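Local structure of fatty acid CoA ligase (Marinactinospora thermotolerans, 6SQ8) at residues S179-A184 against S353-S358; Q295-Q300 against T378-T383; A302-A307 against R324-V329; T320-P325 against G388-T393. The protein is an AMP-binding enzyme of the ANL superfamily, built from a large AMP-binding domain and a smaller C-terminal domain, and holds adenosine monophosphate in this model. One frame throughout, in Å; residues are numbered along the deposited sequence.

Interaction 1: residues S179-A184 against S353-S358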
loop_
_atom_site.group_PDB
_atom_site.type_symbol
_atom_site.label_atom_id
_atom_site.label_comp_id
_atom_site.label_asym_id
_atom_site.label_seq_id
_atom_site.Cartn_x
_atom_site.Cartn_y
_atom_site.Cartn_z
ATOM N N SER A 179 1.438 -10.412 12.802
ATOM C CA SER A 179 0.944 -10.177 14.153
ATOM C C SER A 179 1.435 -8.810 14.655
ATOM O O SER A 179 0.669 -8.069 15.282
ATOM C CB SER A 179 1.340 -11.278 15.103
ATOM O OG SER A 179 0.636 -11.157 16.340
ATOM N N ALA A 180 2.703 -8.477 14.379
ATOM C CA ALA A 180 3.267 -7.204 14.797
ATOM C C ALA A 180 2.502 -6.050 14.139
ATOM O O ALA A 180 2.303 -5.006 14.766
ATOM C CB ALA A 180 4.748 -7.149 14.472
ATOM N N CYS A 181 2.061 -6.252 12.890
ATOM C CA CYS A 181 1.305 -5.254 12.143
ATOM C C CYS A 181 -0.001 -4.914 12.860
ATOM O O CYS A 181 -0.455 -3.785 12.779
ATOM C CB CYS A 181 1.003 -5.720 10.727
ATOM S SG CYS A 181 2.482 -5.747 9.683
ATOM N N VAL A 182 -0.596 -5.875 13.563
ATOM C CA VAL A 182 -1.820 -5.577 14.311
ATOM C C VAL A 182 -1.491 -4.566 15.417
ATOM O O VAL A 182 -2.226 -3.598 15.640
ATOM C CB VAL A 182 -2.496 -6.847 14.856
ATOM C CG1 VAL A 182 -3.769 -6.523 15.621
ATOM C CG2 VAL A 182 -2.796 -7.847 13.747
ATOM N N ASP A 183 -0.358 -4.782 16.089
ATOM C CA ASP A 183 0.059 -3.931 17.217
ATOM C C ASP A 183 0.384 -2.515 16.707
ATOM O O ASP A 183 0.014 -1.515 17.338
ATOM C CB ASP A 183 1.206 -4.575 17.989
ATOM C CG ASP A 183 0.836 -5.907 18.629
ATOM O OD1 ASP A 183 -0.122 -5.932 19.416
ATOM O OD2 ASP A 183 1.536 -6.919 18.331
ATOM N N ALA A 184 1.069 -2.455 15.562
ATOM C CA ALA A 184 1.340 -1.211 14.861
ATOM C C ALA A 184 0.030 -0.504 14.506
ATOM O O ALA A 184 -0.152 0.679 14.842
ATOM C CB ALA A 184 2.162 -1.498 13.637
ATOM N N SER A 353 12.752 -3.839 12.142
ATOM C CA SER A 353 11.488 -3.927 12.879
ATOM C C SER A 353 10.956 -5.355 12.861
ATOM O O SER A 353 11.285 -6.132 11.967
ATOM C CB SER A 353 10.455 -2.970 12.324
ATOM O OG SER A 353 9.635 -3.607 11.350
ATOM N N PRO A 354 10.066 -5.709 13.815
ATOM C CA PRO A 354 9.365 -6.988 13.789
ATOM C C PRO A 354 8.399 -7.183 12.614
ATOM O O PRO A 354 7.820 -8.250 12.504
ATOM C CB PRO A 354 8.528 -6.985 15.082
ATOM C CG PRO A 354 8.344 -5.533 15.408
ATOM C CD PRO A 354 9.653 -4.892 14.965
ATOM N N MET A 355 8.216 -6.156 11.772
ATOM C CA MET A 355 7.250 -6.209 10.683
ATOM C C MET A 355 7.945 -6.464 9.347
ATOM O O MET A 355 7.270 -6.702 8.355
ATOM C CB MET A 355 6.449 -4.908 10.610
ATOM C CG MET A 355 5.441 -4.797 11.737
ATOM S SD MET A 355 4.561 -3.236 11.745
ATOM C CE MET A 355 5.859 -2.129 12.300
ATOM N N THR A 356 9.282 -6.451 9.307
ATOM C CA THR A 356 9.984 -6.586 8.030
ATOM C C THR A 356 9.871 -8.014 7.502
ATOM O O THR A 356 9.713 -8.970 8.274
ATOM C CB THR A 356 11.463 -6.211 8.122
ATOM O OG1 THR A 356 12.113 -7.112 9.022
ATOM C CG2 THR A 356 11.632 -4.779 8.572
ATOM N N MET A 357 9.978 -8.112 6.172
ATOM C CA MET A 357 9.913 -9.345 5.411
ATOM C C MET A 357 10.918 -10.352 5.979
ATOM O O MET A 357 11.880 -9.966 6.614
ATOM C CB MET A 357 10.214 -9.092 3.925
ATOM C CG MET A 357 11.687 -8.860 3.639
ATOM S SD MET A 357 12.195 -8.637 1.915
ATOM C CE MET A 357 10.849 -9.453 1.067
ATOM N N SER A 358 10.659 -11.640 5.741
ATOM C CA SER A 358 11.628 -12.703 5.983
ATOM C C SER A 358 12.665 -12.709 4.861
ATOM O O SER A 358 13.824 -13.008 5.077
ATOM C CB SER A 358 10.962 -14.037 6.087
ATOM O OG SER A 358 10.050 -14.056 7.179
#
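A type I beta turn from S353 to T356 packs its M355 side chain against helix 175-189, within the AMP-binding domain. The turn comes after strand 347-352 and is reinforced by an ST turn at its start. There S353 OG accepts from M355 N at 2.9 Å, with an N-H...O angle of 156°. The bond closes the turn next to M355, whose side chain reaches the helix.

No hydrogen bond joins the two segments. The contact is apolar. A180 and A184 lie one helical turn apart, linked by the backbone bond from A184 N to A180 O, and both direct their CB atoms at the turn. C181 lies beside them with SG alongside the M355 chain. M355 CG meets A180 CB at 3.7 Å and C181 SG at the same 3.7 Å. P354 CB adds a contact of 3.8 Å with A180 CB.

Beyond the segments, A303 and F304 touch both C181 and M355, and the C181 side chain is about 4 Å from EQ2. The contact therefore borders the EQ2 pocket.

The M355 chain runs straight at chi2 (176°) and then bends at chi3 (-72°). Its SD comes to 3.5 Å from A184 CB, and its CE ends 4.0 Å from that same methyl.

Interaction 2: residues Q295-Q300 against T378-T383. With AMP (adenosine monophosphate), chain G; EQ2 (1-ethanoyl-9~{H}-pyrido[3,4-b]indole-3-carboxylic acid), chain F.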
loop_
_atom_site.group_PDB
_atom_site.type_symbol
_atom_site.label_atom_id
_atom_site.label_comp_id
_atom_site.label_asym_id
_atom_site.label_seq_id
_atom_site.Cartn_x
_atom_site.Cartn_y
_atom_site.Cartn_z
ATOM N N GLN A 295 -1.279 10.074 7.722
ATOM C CA GLN A 295 -0.515 9.480 6.657
ATOM C C GLN A 295 0.181 8.222 7.204
ATOM O O GLN A 295 0.520 8.162 8.381
ATOM C CB GLN A 295 0.464 10.504 6.084
ATOM C CG GLN A 295 0.911 10.197 4.662
ATOM C CD GLN A 295 2.033 11.091 4.211
ATOM O OE1 GLN A 295 3.168 10.646 4.171
ATOM N NE2 GLN A 295 1.732 12.357 3.928
ATOM N N ASN A 296 0.352 7.226 6.326
ATOM C CA ASN A 296 1.072 5.996 6.586
ATOM C C ASN A 296 2.162 5.869 5.519
ATOM O O ASN A 296 1.920 6.132 4.345
ATOM C CB ASN A 296 0.152 4.768 6.549
ATOM C CG ASN A 296 -0.592 4.483 7.841
ATOM O OD1 ASN A 296 -0.594 5.302 8.774
ATOM N ND2 ASN A 296 -1.260 3.341 7.894
ATOM N N TYR A 297 3.353 5.447 5.939
ATOM C CA TYR A 297 4.450 5.106 5.054
ATOM C C TYR A 297 4.872 3.667 5.356
ATOM O O TYR A 297 5.104 3.296 6.499
ATOM C CB TYR A 297 5.601 6.097 5.243
ATOM C CG TYR A 297 6.965 5.661 4.762
ATOM C CD1 TYR A 297 7.162 5.205 3.464
ATOM C CD2 TYR A 297 8.078 5.745 5.597
ATOM C CE1 TYR A 297 8.422 4.839 3.010
ATOM C CE2 TYR A 297 9.342 5.386 5.159
ATOM C CZ TYR A 297 9.515 4.937 3.857
ATOM O OH TYR A 297 10.755 4.586 3.428
ATOM N N GLY A 298 4.963 2.874 4.298
ATOM C CA GLY A 298 5.532 1.546 4.334
ATOM C C GLY A 298 6.046 1.151 2.966
ATOM O O GLY A 298 5.961 1.931 2.022
ATOM N N THR A 299 6.631 -0.044 2.890
ATOM C CA THR A 299 7.044 -0.668 1.638
ATOM C C THR A 299 6.597 -2.121 1.690
ATOM O O THR A 299 6.206 -2.608 2.736
ATOM C CB THR A 299 8.549 -0.520 1.399
ATOM O OG1 THR A 299 9.255 -1.542 2.100
ATOM C CG2 THR A 299 9.080 0.840 1.813
ATOM N N GLN A 300 6.647 -2.797 0.547
ATOM C CA GLN A 300 6.277 -4.204 0.443
ATOM C C GLN A 300 7.224 -5.012 1.328
ATOM O O GLN A 300 6.780 -5.908 2.037
ATOM C CB GLN A 300 6.326 -4.685 -1.008
ATOM C CG GLN A 300 5.096 -4.300 -1.815
ATOM C CD GLN A 300 4.060 -5.394 -1.873
ATOM O OE1 GLN A 300 3.593 -5.961 -0.863
ATOM N NE2 GLN A 300 3.698 -5.699 -3.107
ATOM N N THR A 378 15.191 0.174 2.345
ATOM C CA THR A 378 13.864 0.511 1.857
ATOM C C THR A 378 13.897 0.811 0.360
ATOM O O THR A 378 12.958 0.485 -0.339
ATOM C CB THR A 378 13.276 1.723 2.583
ATOM O OG1 THR A 378 14.158 2.829 2.371
ATOM C CG2 THR A 378 13.059 1.470 4.062
ATOM N N GLY A 379 14.969 1.464 -0.099
ATOM C CA GLY A 379 15.039 1.977 -1.473
ATOM C C GLY A 379 14.706 3.462 -1.560
ATOM O O GLY A 379 14.730 4.040 -2.636
ATOM N N ASP A 380 14.373 4.061 -0.403
ATOM C CA ASP A 380 14.069 5.456 -0.283
ATOM C C ASP A 380 15.283 6.177 0.290
ATOM O O ASP A 380 16.130 5.572 0.960
ATOM C CB ASP A 380 12.871 5.697 0.625
ATOM C CG ASP A 380 11.581 5.195 0.025
ATOM O OD1 ASP A 380 11.362 5.478 -1.199
ATOM O OD2 ASP A 380 10.802 4.498 0.772
ATOM N N VAL A 381 15.303 7.481 0.018
ATOM C CA VAL A 381 16.307 8.403 0.461
ATOM C C VAL A 381 15.593 9.529 1.223
ATOM O O VAL A 381 14.509 9.959 0.843
ATOM C CB VAL A 381 17.093 8.904 -0.764
ATOM C CG1 VAL A 381 17.756 10.240 -0.536
ATOM C CG2 VAL A 381 18.116 7.883 -1.207
ATOM N N GLY A 382 16.198 9.991 2.319
ATOM C CA GLY A 382 15.551 11.003 3.149
ATOM C C GLY A 382 16.395 11.448 4.332
ATOM O O GLY A 382 17.599 11.222 4.375
ATOM N N THR A 383 15.737 12.116 5.280
ATOM C CA THR A 383 16.395 12.674 6.424
ATOM C C THR A 383 15.377 12.994 7.528
ATOM O O THR A 383 14.182 13.162 7.260
ATOM C CB THR A 383 17.164 13.942 6.032
ATOM O OG1 THR A 383 18.011 14.282 7.127
ATOM C CG2 THR A 383 16.268 15.122 5.727
HETATM P P AMP G . 6.570 -0.591 -3.058
HETATM O O1P AMP G . 6.103 -1.376 -1.867
HETATM O O2P AMP G . 8.029 -0.850 -3.463
HETATM O O3P AMP G . 5.573 -0.698 -4.191
HETATM O "O5'" AMP G . 6.467 0.960 -2.536
HETATM C "C5'" AMP G . 7.346 1.610 -1.595
HETATM C "C4'" AMP G . 7.656 3.052 -1.984
HETATM O "O4'" AMP G . 6.493 3.854 -2.127
HETATM C "C3'" AMP G . 8.450 3.758 -0.921
HETATM O "O3'" AMP G . 9.790 3.555 -1.268
HETATM C "C2'" AMP G . 8.038 5.228 -0.946
HETATM O "O2'" AMP G . 8.861 6.137 -1.713
HETATM C "C1'" AMP G . 6.649 5.164 -1.558
HETATM N N9 AMP G . 5.649 5.435 -0.492
HETATM C C8 AMP G . 4.813 4.558 0.111
HETATM N N7 AMP G . 4.050 5.192 1.042
HETATM C C5 AMP G . 4.410 6.495 1.039
HETATM C C6 AMP G . 4.020 7.723 1.774
HETATM N N6 AMP G . 3.062 7.699 2.708
HETATM N N1 AMP G . 4.651 8.869 1.456
HETATM C C2 AMP G . 5.623 8.909 0.502
HETATM N N3 AMP G . 6.044 7.837 -0.207
HETATM C C4 AMP G . 5.472 6.639 0.020
HETATM C C1 EQ2 F . 1.334 1.669 5.329
HETATM C C2 EQ2 F . 1.515 1.786 3.856
HETATM O O1 EQ2 F . 1.156 2.804 3.293
HETATM C C3 EQ2 F . 2.083 0.629 3.076
HETATM N N1 EQ2 F . 2.542 0.902 1.848
HETATM C C4 EQ2 F . 3.041 -0.082 1.083
HETATM C C5 EQ2 F . 3.501 0.285 -0.311
HETATM O O2 EQ2 F . 3.453 1.486 -0.652
HETATM O O3 EQ2 F . 3.854 -0.668 -1.028
HETATM C C6 EQ2 F . 3.100 -1.403 1.509
HETATM C C7 EQ2 F . 2.638 -1.716 2.773
HETATM C C8 EQ2 F . 2.553 -2.927 3.547
HETATM C C9 EQ2 F . 2.897 -4.259 3.328
HETATM C C10 EQ2 F . 2.673 -5.179 4.328
HETATM C C11 EQ2 F . 2.109 -4.798 5.543
HETATM C C12 EQ2 F . 1.770 -3.491 5.800
HETATM C C13 EQ2 F . 1.996 -2.563 4.786
HETATM N N2 EQ2 F . 1.739 -1.205 4.780
HETATM C C14 EQ2 F . 2.120 -0.682 3.578
#
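Y297 and D380 meet tip to tip beside the ribose of AMP. Y297 OH donates at 2.7 Å to D380 OD2, which accepts on its anti lone pair, away from OD1. The tyrosine ring and the carboxylate are turned 51° apart. D380 OD1 accepts from AMP O2' at 2.6 Å, so the carboxylate links the phenol to the sugar. Y297 CG is anti to the backbone N (chi1 161°), and CD1 lies near the adenine.

The rest of 295-300 follows the nucleotide from base to phosphate. AMP N6 donates to N296 O at 2.5 Å and to Q295 OE1 at 3.3 Å. T299 CG2 lies 3.9 Å from AMP C5'. Q300 N donates to AMP O1P at 2.9 Å. EQ2 lies against the backbone of G298, which has no side chain there.

The second shell sets D380 in place. T378 OG1 accepts from D380 N at 3.0 Å with an angle of 165°, an ST turn across G379. The same hydroxyl is also bonded to V349 O. T299 OG1 pairs with A302 N. R395 and R410 make long, weak ion pairs with D380 OD1, and R410 also bonds to AMP.

Y-G-T-Q of 297-300 and T-G-D of 378-380 are consistent with the fifth and seventh core motifs of the ANL superfamily. Tyrosine, ribose-binding aspartate and base-reading backbone together are characteristic of its nucleotide site.

Interaction 3: residues A302-A307 against R324-V329. With EQ2 (1-ethanoyl-9~{H}-pyrido[3,4-b]indole-3-carboxylic acid), chain F.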
loop_
_atom_site.group_PDB
_atom_site.type_symbol
_atom_site.label_atom_id
_atom_site.label_comp_id
_atom_site.label_asym_id
_atom_site.label_seq_id
_atom_site.Cartn_x
_atom_site.Cartn_y
_atom_site.Cartn_z
ATOM N N ALA A 302 9.080 -3.736 3.910
ATOM C CA ALA A 302 9.199 -3.250 5.271
ATOM C C ALA A 302 7.900 -3.408 6.065
ATOM O O ALA A 302 7.924 -3.315 7.298
ATOM C CB ALA A 302 9.603 -1.798 5.246
ATOM N N ALA A 303 6.772 -3.558 5.366
ATOM C CA ALA A 303 5.467 -3.263 5.925
ATOM C C ALA A 303 5.450 -1.827 6.503
ATOM O O ALA A 303 6.119 -0.938 5.969
ATOM C CB ALA A 303 5.118 -4.313 6.955
ATOM N N PHE A 304 4.691 -1.605 7.593
ATOM C CA PHE A 304 4.517 -0.293 8.200
ATOM C C PHE A 304 5.850 0.255 8.734
ATOM O O PHE A 304 6.572 -0.466 9.429
ATOM C CB PHE A 304 3.537 -0.388 9.364
ATOM C CG PHE A 304 2.107 -0.677 8.990
ATOM C CD1 PHE A 304 1.414 0.152 8.120
ATOM C CD2 PHE A 304 1.429 -1.746 9.547
ATOM C CE1 PHE A 304 0.094 -0.102 7.784
ATOM C CE2 PHE A 304 0.105 -1.990 9.223
ATOM C CZ PHE A 304 -0.561 -1.167 8.342
ATOM N N ILE A 305 6.140 1.537 8.451
ATOM C CA ILE A 305 7.348 2.191 8.960
ATOM C C ILE A 305 7.005 3.414 9.821
ATOM O O ILE A 305 7.502 3.541 10.944
ATOM C CB ILE A 305 8.297 2.572 7.816
ATOM C CG1 ILE A 305 8.760 1.340 7.040
ATOM C CG2 ILE A 305 9.469 3.380 8.364
ATOM C CD1 ILE A 305 9.547 1.689 5.785
ATOM N N ALA A 306 6.210 4.342 9.279
ATOM C CA ALA A 306 5.955 5.609 9.975
ATOM C C ALA A 306 4.541 6.115 9.694
ATOM O O ALA A 306 3.884 5.681 8.753
ATOM C CB ALA A 306 6.964 6.630 9.546
ATOM N N ALA A 307 4.089 7.023 10.566
ATOM C CA ALA A 307 2.812 7.677 10.396
ATOM C C ALA A 307 2.908 9.150 10.807
ATOM O O ALA A 307 3.693 9.527 11.648
ATOM C CB ALA A 307 1.737 6.949 11.163
ATOM N N ARG A 324 6.847 10.342 12.428
ATOM C CA ARG A 324 7.710 9.628 13.339
ATOM C C ARG A 324 7.628 8.139 13.018
ATOM O O ARG A 324 6.570 7.647 12.659
ATOM C CB ARG A 324 7.311 9.913 14.789
ATOM C CG ARG A 324 7.796 11.257 15.322
ATOM C CD ARG A 324 7.948 11.260 16.831
ATOM N NE ARG A 324 8.304 12.582 17.327
ATOM C CZ ARG A 324 7.423 13.553 17.572
ATOM N NH1 ARG A 324 6.139 13.378 17.297
ATOM N NH2 ARG A 324 7.826 14.713 18.064
ATOM N N PRO A 325 8.736 7.375 13.115
ATOM C CA PRO A 325 8.669 5.920 12.992
ATOM C C PRO A 325 7.711 5.341 14.041
ATOM O O PRO A 325 7.575 5.891 15.128
ATOM C CB PRO A 325 10.100 5.450 13.274
ATOM C CG PRO A 325 10.946 6.655 12.935
ATOM C CD PRO A 325 10.106 7.850 13.359
ATOM N N LEU A 326 7.060 4.236 13.688
ATOM C CA LEU A 326 6.163 3.558 14.586
ATOM C C LEU A 326 6.948 2.915 15.732
ATOM O O LEU A 326 8.170 2.782 15.660
ATOM C CB LEU A 326 5.376 2.521 13.781
ATOM C CG LEU A 326 4.415 3.093 12.745
ATOM C CD1 LEU A 326 3.679 1.980 12.037
ATOM C CD2 LEU A 326 3.414 4.035 13.394
ATOM N N PRO A 327 6.269 2.533 16.837
ATOM C CA PRO A 327 6.905 1.780 17.914
ATOM C C PRO A 327 7.537 0.486 17.378
ATOM O O PRO A 327 6.889 -0.243 16.609
ATOM C CB PRO A 327 5.755 1.469 18.883
ATOM C CG PRO A 327 4.697 2.505 18.588
ATOM C CD PRO A 327 4.849 2.806 17.113
ATOM N N HIS A 328 8.796 0.262 17.767
ATOM C CA HIS A 328 9.598 -0.930 17.482
ATOM C C HIS A 328 10.234 -0.812 16.096
ATOM O O HIS A 328 10.885 -1.770 15.645
ATOM C CB HIS A 328 8.810 -2.251 17.652
ATOM C CG HIS A 328 8.016 -2.316 18.918
ATOM N ND1 HIS A 328 8.613 -2.438 20.157
ATOM C CD2 HIS A 328 6.684 -2.276 19.154
ATOM C CE1 HIS A 328 7.678 -2.483 21.096
ATOM N NE2 HIS A 328 6.493 -2.361 20.511
ATOM N N VAL A 329 10.057 0.340 15.436
ATOM C CA VAL A 329 10.645 0.573 14.126
ATOM C C VAL A 329 11.890 1.446 14.292
ATOM O O VAL A 329 11.800 2.619 14.619
ATOM C CB VAL A 329 9.650 1.201 13.133
ATOM C CG1 VAL A 329 10.254 1.319 11.739
ATOM C CG2 VAL A 329 8.364 0.404 13.066
HETATM C C1 EQ2 F . 1.334 1.669 5.329
HETATM C C2 EQ2 F . 1.515 1.786 3.856
HETATM O O1 EQ2 F . 1.156 2.804 3.293
HETATM C C3 EQ2 F . 2.083 0.629 3.076
HETATM N N1 EQ2 F . 2.542 0.902 1.848
HETATM C C4 EQ2 F . 3.041 -0.082 1.083
HETATM C C5 EQ2 F . 3.501 0.285 -0.311
HETATM O O2 EQ2 F . 3.453 1.486 -0.652
HETATM O O3 EQ2 F . 3.854 -0.668 -1.028
HETATM C C6 EQ2 F . 3.100 -1.403 1.509
HETATM C C7 EQ2 F . 2.638 -1.716 2.773
HETATM C C8 EQ2 F . 2.553 -2.927 3.547
HETATM C C9 EQ2 F . 2.897 -4.259 3.328
HETATM C C10 EQ2 F . 2.673 -5.179 4.328
HETATM C C11 EQ2 F . 2.109 -4.798 5.543
HETATM C C12 EQ2 F . 1.770 -3.491 5.800
HETATM C C13 EQ2 F . 1.996 -2.563 4.786
HETATM N N2 EQ2 F . 1.739 -1.205 4.780
HETATM C C14 EQ2 F . 2.120 -0.682 3.578
#
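I305 O takes the stronger of the two hydrogen bonds across the contact. L326 N donates to it at 2.9 Å with an N-H...O angle of 168°, lying in the carbonyl plane. P325 CA adds a CA-H...O contact to the same oxygen at 3.3 Å. Two residues on, A307 N donates to R324 O at 3.3 Å, a weak bond. A307 and R324 form a hydrogen-bonded antiparallel pair. A306 and P325 form the adjoining non-hydrogen-bonded pair. At the far end of the R324 side chain, NH2 is weakly bonded to D387 O.

After this short pairing the chain leaves the strand in a type II turn from L326 to V329, closed by V329 N to L326 O at 3.1 Å. On the other side of 303-308, the backbone of Y297 bonds to both I305 and A306. These two residues face Y297 as a classic beta bulge.

L326 has the largest share of the packing. Its CD1 reaches F304 CB at 3.6 Å, and its CD2 reaches A307 CB at 4.0 Å. I305 CG2 and V329 CG1 also meet at 4.0 Å, their side chains crossing at about a right angle. The ring of F304 leads away from this contact to EQ2, whose C12 lies over the centre of one face. A303 CB touches the same ligand.

Strand 303-308 thus runs between strands 293-299 and 321-325. M188 of helix 175-189 touches F304, A307 and L326, and M355 touches V329.

Interaction 4: residues T320-P325 against G388-T393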
loop_
_atom_site.group_PDB
_atom_site.type_symbol
_atom_site.label_atom_id
_atom_site.label_comp_id
_atom_site.label_asym_id
_atom_site.label_seq_id
_atom_site.Cartn_x
_atom_site.Cartn_y
_atom_site.Cartn_z
ATOM N N THR A 320 5.751 17.762 4.380
ATOM C CA THR A 320 6.672 17.050 3.510
ATOM C C THR A 320 7.208 15.787 4.195
ATOM O O THR A 320 8.128 15.154 3.671
ATOM C CB THR A 320 7.845 17.944 3.103
ATOM O OG1 THR A 320 8.485 18.482 4.271
ATOM C CG2 THR A 320 7.386 19.055 2.184
ATOM N N ALA A 321 6.623 15.422 5.347
ATOM C CA ALA A 321 7.108 14.326 6.166
ATOM C C ALA A 321 6.161 13.124 6.097
ATOM O O ALA A 321 4.988 13.244 5.754
ATOM C CB ALA A 321 7.253 14.778 7.588
ATOM N N VAL A 322 6.721 11.959 6.448
ATOM C CA VAL A 322 5.988 10.699 6.574
ATOM C C VAL A 322 5.632 10.488 8.038
ATOM O O VAL A 322 4.701 9.742 8.349
ATOM C CB VAL A 322 6.792 9.514 6.017
ATOM C CG1 VAL A 322 6.885 9.571 4.507
ATOM C CG2 VAL A 322 8.185 9.418 6.617
ATOM N N GLY A 323 6.395 11.146 8.913
ATOM C CA GLY A 323 6.096 11.225 10.322
ATOM C C GLY A 323 7.187 10.603 11.161
ATOM O O GLY A 323 8.295 10.369 10.689
ATOM N N ARG A 324 6.847 10.342 12.428
ATOM C CA ARG A 324 7.710 9.628 13.339
ATOM C C ARG A 324 7.628 8.139 13.018
ATOM O O ARG A 324 6.570 7.647 12.659
ATOM C CB ARG A 324 7.311 9.913 14.789
ATOM C CG ARG A 324 7.796 11.257 15.322
ATOM C CD ARG A 324 7.948 11.260 16.831
ATOM N NE ARG A 324 8.304 12.582 17.327
ATOM C CZ ARG A 324 7.423 13.553 17.572
ATOM N NH1 ARG A 324 6.139 13.378 17.297
ATOM N NH2 ARG A 324 7.826 14.713 18.064
ATOM N N PRO A 325 8.736 7.375 13.115
ATOM C CA PRO A 325 8.669 5.920 12.992
ATOM C C PRO A 325 7.711 5.341 14.041
ATOM O O PRO A 325 7.575 5.891 15.128
ATOM C CB PRO A 325 10.100 5.450 13.274
ATOM C CG PRO A 325 10.946 6.655 12.935
ATOM C CD PRO A 325 10.106 7.850 13.359
ATOM N N GLY A 388 12.440 14.813 14.950
ATOM C CA GLY A 388 12.496 13.356 14.719
ATOM C C GLY A 388 11.455 12.824 13.748
ATOM O O GLY A 388 11.138 11.643 13.788
ATOM N N HIS A 389 10.919 13.680 12.867
ATOM C CA HIS A 389 10.041 13.256 11.782
ATOM C C HIS A 389 10.898 12.933 10.563
ATOM O O HIS A 389 11.824 13.673 10.246
ATOM C CB HIS A 389 9.013 14.332 11.449
ATOM C CG HIS A 389 8.030 14.583 12.539
ATOM N ND1 HIS A 389 8.259 15.519 13.520
ATOM C CD2 HIS A 389 6.805 14.062 12.784
ATOM C CE1 HIS A 389 7.224 15.555 14.339
ATOM N NE2 HIS A 389 6.323 14.668 13.910
ATOM N N LEU A 390 10.574 11.833 9.880
ATOM C CA LEU A 390 11.300 11.434 8.710
ATOM C C LEU A 390 10.710 12.172 7.505
ATOM O O LEU A 390 9.478 12.286 7.371
ATOM C CB LEU A 390 11.190 9.918 8.547
ATOM C CG LEU A 390 11.846 9.340 7.290
ATOM C CD1 LEU A 390 13.342 9.595 7.288
ATOM C CD2 LEU A 390 11.567 7.859 7.172
ATOM N N HIS A 391 11.606 12.688 6.650
ATOM C CA HIS A 391 11.246 13.335 5.403
ATOM C C HIS A 391 11.896 12.569 4.241
ATOM O O HIS A 391 13.117 12.414 4.201
ATOM C CB HIS A 391 11.737 14.782 5.397
ATOM C CG HIS A 391 10.958 15.726 6.248
ATOM N ND1 HIS A 391 11.141 15.822 7.619
ATOM C CD2 HIS A 391 10.061 16.681 5.922
ATOM C CE1 HIS A 391 10.368 16.782 8.097
ATOM N NE2 HIS A 391 9.689 17.318 7.074
ATOM N N LEU A 392 11.088 12.128 3.276
ATOM C CA LEU A 392 11.608 11.437 2.122
ATOM C C LEU A 392 11.853 12.448 1.001
ATOM O O LEU A 392 10.926 13.136 0.605
ATOM C CB LEU A 392 10.603 10.387 1.650
ATOM C CG LEU A 392 10.279 9.286 2.668
ATOM C CD1 LEU A 392 9.316 8.264 2.078
ATOM C CD2 LEU A 392 11.533 8.595 3.199
ATOM N N THR A 393 13.079 12.453 0.450
ATOM C CA THR A 393 13.439 13.317 -0.647
ATOM C C THR A 393 13.337 12.601 -1.997
ATOM O O THR A 393 13.229 13.283 -3.020
ATOM C CB THR A 393 14.847 13.885 -0.451
ATOM O OG1 THR A 393 15.791 12.812 -0.543
ATOM C CG2 THR A 393 14.961 14.657 0.846
HETATM O O HOH W 1 8.023 12.528 2.845
#
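Two backbone hydrogen bonds pair strand 390-395 antiparallel to the weakly bonded strand 321-323. V322 N donates to L390 O at 2.9 Å, nearly along the C=O axis. L390 N donates to G323 O at 2.8 Å from above the carbonyl plane. Where direct bonding stops, a water takes over: it donates to T320 O and accepts from L392 N.

Two histidine rings receive CH groups over a face. A321 CB sits 3.7 Å from the centroid of the H391 ring, close to its normal. R324 CG lies over the H389 ring, offset toward the rim, and the guanidinium plane is turned 44° from that ring. H389 NE2 is also weakly bonded to D312 OD1.

The apolar contacts come from the two branches of V322. CG2 runs alongside L390 and meets its CB at 3.6 Å. CG1 meets L392 CD1 at 3.7 Å, the side chains crossing at about a right angle.

V322, L390 and L392 all pack on Y297 of strand 293-299, and V322 and L392 also touch AMP. Strand 321-325 lies between strands 303-308 and 390-395, and 390-395 pairs onward with 380-384.

Helix residues 179-184 open interaction 1. Next come 295-300, 302-307 and 320-325, which open interactions 2, 3 and 4. Interaction 3 closes first, at 324-329, so its short loop lies within the spans of both interaction 1 and interaction 2. Interaction 4 begins where interaction 3 ends, and the two share R324 and P325. Residues 353-358 then close interaction 1, 378-383 close interaction 2 and 388-393 close interaction 4. These three cross one another along the chain. Strands 293-299, 303-308, 321-325, 390-395 and 380-384 are neighbours in turn. Interactions 2 to 4 tie them together around the ligands, and interaction 1 adds helix 175-189 beside EQ2.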